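Local atomic coordinates of cruciform cutting endonuclease 1, mitochondrial (Schizosaccharomyces pombe, PDB entry 1KCF), a protein that resolves Holliday junctions as a homodimeric, metal-dependent endonuclease that cuts four-way DNA junctions at the point of strand exchange and probably helps maintain mitochondrial DNA. Residues E130-L133 with R134-L138; V72-L75 with T76-N79. One frame throughout, in Å; residues are numbered along the deposited sequence.

Contact 1: E130-L133 with R134-L138; sequences EWTL and RVNML
Val135 sets its CG1 methyl over one face of the Trp131 indole, one helical turn back. The methyl is 3.9 Å from the centroid of the five-membered ring and 22° off the ring normal, a CH-pi contact. It sits off-centre, and the nearest ring carbon, Trp131 CE2, is 3.7 Å from Val135 CG1. The Trp131 side chain leaves the backbone with CG anti to N (chi1 -174°), which lays the indole beside the next turn of the helix. Tyr121 meets the same indole edge-to-face. This is the tight part of the contact. The backbone joins the same two residues: the Val135 N-H makes an almost straight bond to Trp131 O, 3.0 Å from N to O. Two residues on, Met137 N bonds to Leu133 O at 3.0 Å, less straight and tilted out of the carbonyl plane.

The looser part is the pair Glu130 and Arg134. The two chains run side by side in the same direction. Glu130 OE1 is 3.7 Å from Arg134 NH2, a long salt bridge. The oxygen lies well out of the guanidinium plane, so charge alone holds the pair and no N-H is aimed at it. The Arg134 chain is extended from CG to NE, and its side chain also touches Ile49, Phe89 and Ala126 in nearby loops.

Thr132, Leu133, Asn136 and Met137 pack against the second subunit, and Asn136 OD1 takes a hydrogen bond from Arg118. These are the i to i+4 contacts of an alpha helix, in the early turns of helix 128-151, a dimer-interface helix of this RuvC-family resolvase with its RNase H-like fold.

Contact 2: V72-L75 with T76-N79; sequences VENL and TEKN
The chi1 of Asn79 (55°) sets CG between its own N and C, and this brings ND2 to the carbonyls of Asn74 and Glu77. Glu73 starts with CG anti to its carbonyl carbon and then bends at chi2 (-72°), which folds the carboxylate round toward Asn79. The two side chains meet as they cross. Glu73 OE2 lies 3.3 Å from Asn79 CB, so the carboxylate touches the base of the asparagine and not its amide. The carboxylate is held by other partners: OE1 is hydrogen-bonded to Ser71 OG, and OE2 to the backbone N of Gly80.

The amide nitrogen of Asn79 bridges two carbonyls. Its bond to Glu77 O is 2.8 Å from ND2, and the oxygen is tilted out of the amide plane. Its bond to Asn74 O is weak, at 3.5 Å from ND2. The other end of the amide, OD1, takes a hydrogen bond from Ile83 N, so the side chain ties the turn to the following loop.

Asn74 to Glu77 form a type I beta turn where the chain leaves strand 65-73 of the RNase H-like sheet. The turn is closed by Glu77 N, which is 3.1 Å from Asn74 O. This donor stands above the carbonyl plane, 50° out of it. Asn74 O thus receives both the turn bond and the weak Asn79 bond.

Leu75 is the buried residue here. Its side chain packs on Phe52 of strand 52-59 and on Leu97 and Leu101 of helix 91-109. Thr76 faces Lys50 and Glu87 in neighbouring loops. The Glu77 side chain is extended and exposed, and it crosses that of Asn74 obliquely.

In the fold
Contact 1 is partly buried and lies within helix 128-151. Contact 2 is a surface contact where strand 65-73 ends and passes into the loop after it. Contact 2 comes first along the chain. Their centres are about 17 Å apart, and their nearest atoms about 5 Å, without touching. Both reach helix 91-109, through Met137 and Leu138 in contact 1 and Leu75 in contact 2. Regular backbone bonds, an aromatic face and charge pairing mark the helical contact. In the loop one turn bond is joined by an asparagine amide that bonds to backbone carbonyls. The second subunit packs on contact 1, while no other chain touches contact 2. Trp131 and Glu73 lie about 8 and 10 Å from the magnesium-binding Asp46, side chain to side chain.

Contact 1: E130-L133 with R134-L138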
ATOM      1  N   GLU A 130      -1.682 -14.259  -5.186  1.00 47.86           N
ATOM      2  CA  GLU A 130      -0.446 -13.533  -5.449  1.00 48.94           C
ATOM      3  C   GLU A 130      -0.698 -12.214  -6.176  1.00 47.95           C
ATOM      4  O   GLU A 130      -0.179 -11.172  -5.780  1.00 47.76           O
ATOM      5  CB  GLU A 130       0.508 -14.399  -6.273  1.00 51.22           C
ATOM      6  CG  GLU A 130       0.817 -15.742  -5.642  1.00 56.01           C
ATOM      7  CD  GLU A 130       1.763 -16.579  -6.486  1.00 61.10           C
ATOM      8  OE1 GLU A 130       1.579 -16.624  -7.724  1.00 62.48           O
ATOM      9  OE2 GLU A 130       2.681 -17.201  -5.908  1.00 62.32           O
ATOM     10  N   TRP A 131      -1.498 -12.264  -7.234  1.00 44.32           N
ATOM     11  CA  TRP A 131      -1.802 -11.076  -8.016  1.00 44.58           C
ATOM     12  C   TRP A 131      -2.498 -10.022  -7.165  1.00 45.40           C
ATOM     13  O   TRP A 131      -2.145  -8.844  -7.208  1.00 44.43           O
ATOM     14  CB  TRP A 131      -2.702 -11.432  -9.195  1.00 40.82           C
ATOM     15  CG  TRP A 131      -2.930 -10.289 -10.118  1.00 39.12           C
ATOM     16  CD1 TRP A 131      -2.063  -9.806 -11.060  1.00 37.62           C
ATOM     17  CD2 TRP A 131      -4.101  -9.467 -10.187  1.00 36.43           C
ATOM     18  NE1 TRP A 131      -2.626  -8.736 -11.712  1.00 39.11           N
ATOM     19  CE2 TRP A 131      -3.874  -8.508 -11.197  1.00 38.27           C
ATOM     20  CE3 TRP A 131      -5.317  -9.450  -9.495  1.00 40.45           C
ATOM     21  CZ2 TRP A 131      -4.827  -7.538 -11.532  1.00 40.93           C
ATOM     22  CZ3 TRP A 131      -6.263  -8.487  -9.828  1.00 41.39           C
ATOM     23  CH2 TRP A 131      -6.010  -7.543 -10.839  1.00 41.36           C
ATOM     24  N   THR A 132      -3.500 -10.463  -6.411  1.00 45.85           N
ATOM     25  CA  THR A 132      -4.266  -9.587  -5.536  1.00 49.51           C
ATOM     26  C   THR A 132      -3.363  -8.860  -4.547  1.00 50.51           C
ATOM     27  O   THR A 132      -3.503  -7.658  -4.343  1.00 49.60           O
ATOM     28  CB  THR A 132      -5.327 -10.386  -4.757  1.00 50.99           C
ATOM     29  OG1 THR A 132      -6.331 -10.848  -5.667  1.00 56.45           O
ATOM     30  CG2 THR A 132      -5.982  -9.524  -3.686  1.00 54.17           C
ATOM     31  N   LEU A 133      -2.435  -9.595  -3.941  1.00 51.59           N
ATOM     32  CA  LEU A 133      -1.516  -9.012  -2.970  1.00 53.06           C
ATOM     33  C   LEU A 133      -0.510  -8.060  -3.613  1.00 52.44           C
ATOM     34  O   LEU A 133      -0.259  -6.971  -3.093  1.00 51.31           O
ATOM     35  CB  LEU A 133      -0.778 -10.124  -2.214  1.00 54.77           C
ATOM     36  CG  LEU A 133      -1.613 -10.883  -1.173  1.00 60.34           C
ATOM     37  CD1 LEU A 133      -0.867 -12.124  -0.694  1.00 60.13           C
ATOM     38  CD2 LEU A 133      -1.929  -9.954   0.001  1.00 59.76           C
ATOM     39  N   ARG A 134       0.059  -8.470  -4.741  1.00 52.70           N
ATOM     40  CA  ARG A 134       1.037  -7.650  -5.447  1.00 52.82           C
ATOM     41  C   ARG A 134       0.465  -6.308  -5.895  1.00 50.71           C
ATOM     42  O   ARG A 134       1.041  -5.265  -5.609  1.00 50.71           O
ATOM     43  CB  ARG A 134       1.566  -8.382  -6.680  1.00 55.39           C
ATOM     44  CG  ARG A 134       2.217  -9.717  -6.405  1.00 61.37           C
ATOM     45  CD  ARG A 134       2.586 -10.389  -7.723  1.00 65.47           C
ATOM     46  NE  ARG A 134       3.039 -11.765  -7.537  1.00 70.76           N
ATOM     47  CZ  ARG A 134       3.468 -12.548  -8.521  1.00 70.46           C
ATOM     48  NH1 ARG A 134       3.503 -12.090  -9.766  1.00 69.81           N
ATOM     49  NH2 ARG A 134       3.860 -13.789  -8.263  1.00 70.69           N
ATOM     50  N   VAL A 135      -0.661  -6.336  -6.602  1.00 47.76           N
ATOM     51  CA  VAL A 135      -1.265  -5.104  -7.096  1.00 48.74           C
ATOM     52  C   VAL A 135      -1.869  -4.230  -6.003  1.00 47.67           C
ATOM     53  O   VAL A 135      -1.865  -3.005  -6.120  1.00 47.17           O
ATOM     54  CB  VAL A 135      -2.353  -5.385  -8.164  1.00 49.21           C
ATOM     55  CG1 VAL A 135      -1.724  -6.058  -9.371  1.00 51.97           C
ATOM     56  CG2 VAL A 135      -3.459  -6.262  -7.578  1.00 51.95           C
ATOM     57  N   ASN A 136      -2.396  -4.847  -4.950  1.00 45.84           N
ATOM     58  CA  ASN A 136      -2.976  -4.065  -3.864  1.00 45.84           C
ATOM     59  C   ASN A 136      -1.857  -3.320  -3.139  1.00 45.07           C
ATOM     60  O   ASN A 136      -2.017  -2.168  -2.733  1.00 44.36           O
ATOM     61  CB  ASN A 136      -3.713  -4.969  -2.869  1.00 46.21           C
ATOM     62  CG  ASN A 136      -4.959  -5.601  -3.463  1.00 50.00           C
ATOM     63  OD1 ASN A 136      -5.436  -5.189  -4.523  1.00 51.79           O
ATOM     64  ND2 ASN A 136      -5.503  -6.600  -2.774  1.00 49.43           N
ATOM     65  N   MET A 137      -0.725  -3.996  -2.988  1.00 41.56           N
ATOM     66  CA  MET A 137       0.427  -3.435  -2.310  1.00 43.99           C
ATOM     67  C   MET A 137       1.020  -2.274  -3.100  1.00 44.26           C
ATOM     68  O   MET A 137       1.332  -1.229  -2.535  1.00 43.47           O
ATOM     69  CB  MET A 137       1.488  -4.518  -2.110  1.00 44.48           C
ATOM     70  CG  MET A 137       2.411  -4.256  -0.944  1.00 51.80           C
ATOM     71  SD  MET A 137       3.631  -5.549  -0.716  1.00 59.44           S
ATOM     72  CE  MET A 137       2.557  -6.953  -0.378  1.00 54.27           C
ATOM     73  N   LEU A 138       1.176  -2.475  -4.405  1.00 45.07           N
ATOM     74  CA  LEU A 138       1.727  -1.460  -5.294  1.00 46.29           C
ATOM     75  C   LEU A 138       0.858  -0.209  -5.245  1.00 45.10           C
ATOM     76  O   LEU A 138       1.345   0.897  -5.023  1.00 45.05           O
ATOM     77  CB  LEU A 138       1.772  -1.987  -6.729  1.00 48.32           C
ATOM     78  CG  LEU A 138       3.049  -1.728  -7.529  1.00 52.13           C
ATOM     79  CD1 LEU A 138       2.773  -2.002  -9.002  1.00 52.03           C
ATOM     80  CD2 LEU A 138       3.509  -0.291  -7.342  1.00 51.45           C
TER

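Contact 2: V72-L75 with T76-N79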
ATOM      1  N   VAL A  72       4.161  -0.580 -22.239  1.00 42.60           N
ATOM      2  CA  VAL A  72       3.861  -1.645 -21.289  1.00 44.97           C
ATOM      3  C   VAL A  72       5.221  -2.212 -20.901  1.00 46.56           C
ATOM      4  O   VAL A  72       6.020  -2.574 -21.764  1.00 48.15           O
ATOM      5  CB  VAL A  72       2.997  -2.751 -21.918  1.00 45.30           C
ATOM      6  CG1 VAL A  72       2.928  -3.944 -20.990  1.00 44.90           C
ATOM      7  CG2 VAL A  72       1.597  -2.224 -22.172  1.00 49.34           C
ATOM      8  N   GLU A  73       5.481  -2.289 -19.603  1.00 46.54           N
ATOM      9  CA  GLU A  73       6.772  -2.755 -19.127  1.00 48.85           C
ATOM     10  C   GLU A  73       6.693  -3.905 -18.139  1.00 47.78           C
ATOM     11  O   GLU A  73       5.692  -4.091 -17.459  1.00 48.38           O
ATOM     12  CB  GLU A  73       7.511  -1.592 -18.462  1.00 49.51           C
ATOM     13  CG  GLU A  73       7.544  -0.321 -19.292  1.00 53.11           C
ATOM     14  CD  GLU A  73       8.464  -0.428 -20.486  1.00 54.54           C
ATOM     15  OE1 GLU A  73       8.452   0.495 -21.329  1.00 56.31           O
ATOM     16  OE2 GLU A  73       9.205  -1.430 -20.575  1.00 56.20           O
ATOM     17  N   ASN A  74       7.774  -4.670 -18.076  1.00 47.28           N
ATOM     18  CA  ASN A  74       7.882  -5.784 -17.151  1.00 49.03           C
ATOM     19  C   ASN A  74       8.938  -5.318 -16.160  1.00 49.44           C
ATOM     20  O   ASN A  74      10.132  -5.351 -16.453  1.00 49.90           O
ATOM     21  CB  ASN A  74       8.340  -7.046 -17.880  1.00 48.51           C
ATOM     22  CG  ASN A  74       8.416  -8.255 -16.963  1.00 48.86           C
ATOM     23  OD1 ASN A  74       8.347  -9.396 -17.419  1.00 48.64           O
ATOM     24  ND2 ASN A  74       8.564  -8.010 -15.665  1.00 47.61           N
ATOM     25  N   LEU A  75       8.480  -4.862 -14.997  1.00 50.25           N
ATOM     26  CA  LEU A  75       9.353  -4.337 -13.954  1.00 52.42           C
ATOM     27  C   LEU A  75      10.301  -5.366 -13.332  1.00 54.45           C
ATOM     28  O   LEU A  75      11.046  -5.050 -12.408  1.00 53.87           O
ATOM     29  CB  LEU A  75       8.496  -3.679 -12.866  1.00 50.64           C
ATOM     30  CG  LEU A  75       7.455  -2.668 -13.380  1.00 51.46           C
ATOM     31  CD1 LEU A  75       6.723  -2.022 -12.210  1.00 50.44           C
ATOM     32  CD2 LEU A  75       8.144  -1.601 -14.223  1.00 51.37           C
ATOM     33  N   THR A  76      10.274  -6.591 -13.844  1.00 56.85           N
ATOM     34  CA  THR A  76      11.134  -7.657 -13.339  1.00 60.28           C
ATOM     35  C   THR A  76      12.372  -7.821 -14.217  1.00 61.20           C
ATOM     36  O   THR A  76      13.387  -8.367 -13.781  1.00 61.82           O
ATOM     37  CB  THR A  76      10.371  -9.004 -13.285  1.00 61.05           C
ATOM     38  OG1 THR A  76       9.422  -8.968 -12.212  1.00 62.15           O
ATOM     39  CG2 THR A  76      11.329 -10.164 -13.066  1.00 64.94           C
ATOM     40  N   GLU A  77      12.280  -7.342 -15.453  1.00 62.47           N
ATOM     41  CA  GLU A  77      13.380  -7.430 -16.406  1.00 64.59           C
ATOM     42  C   GLU A  77      13.778  -6.033 -16.856  1.00 64.44           C
ATOM     43  O   GLU A  77      13.268  -5.038 -16.340  1.00 67.08           O
ATOM     44  CB  GLU A  77      12.956  -8.242 -17.634  1.00 66.57           C
ATOM     45  CG  GLU A  77      12.446  -9.641 -17.329  1.00 70.94           C
ATOM     46  CD  GLU A  77      12.026 -10.384 -18.586  1.00 73.65           C
ATOM     47  OE1 GLU A  77      11.133  -9.881 -19.304  1.00 73.64           O
ATOM     48  OE2 GLU A  77      12.588 -11.467 -18.857  1.00 75.46           O
ATOM     49  N   LYS A  78      14.693  -5.960 -17.817  1.00 62.44           N
ATOM     50  CA  LYS A  78      15.128  -4.676 -18.344  1.00 61.18           C
ATOM     51  C   LYS A  78      13.901  -4.034 -18.978  1.00 59.66           C
ATOM     52  O   LYS A  78      13.174  -4.685 -19.730  1.00 59.35           O
ATOM     53  CB  LYS A  78      16.222  -4.877 -19.386  1.00 61.75           C
ATOM     54  N   ASN A  79      13.670  -2.760 -18.681  1.00 57.62           N
ATOM     55  CA  ASN A  79      12.507  -2.066 -19.217  1.00 55.22           C
ATOM     56  C   ASN A  79      12.801  -0.615 -19.563  1.00 54.64           C
ATOM     57  O   ASN A  79      13.820  -0.065 -19.153  1.00 54.68           O
ATOM     58  CB  ASN A  79      11.369  -2.138 -18.201  1.00 54.97           C
ATOM     59  CG  ASN A  79      11.781  -1.613 -16.840  1.00 53.91           C
ATOM     60  OD1 ASN A  79      11.884  -0.405 -16.634  1.00 54.40           O
ATOM     61  ND2 ASN A  79      12.036  -2.523 -15.910  1.00 52.28           N
TER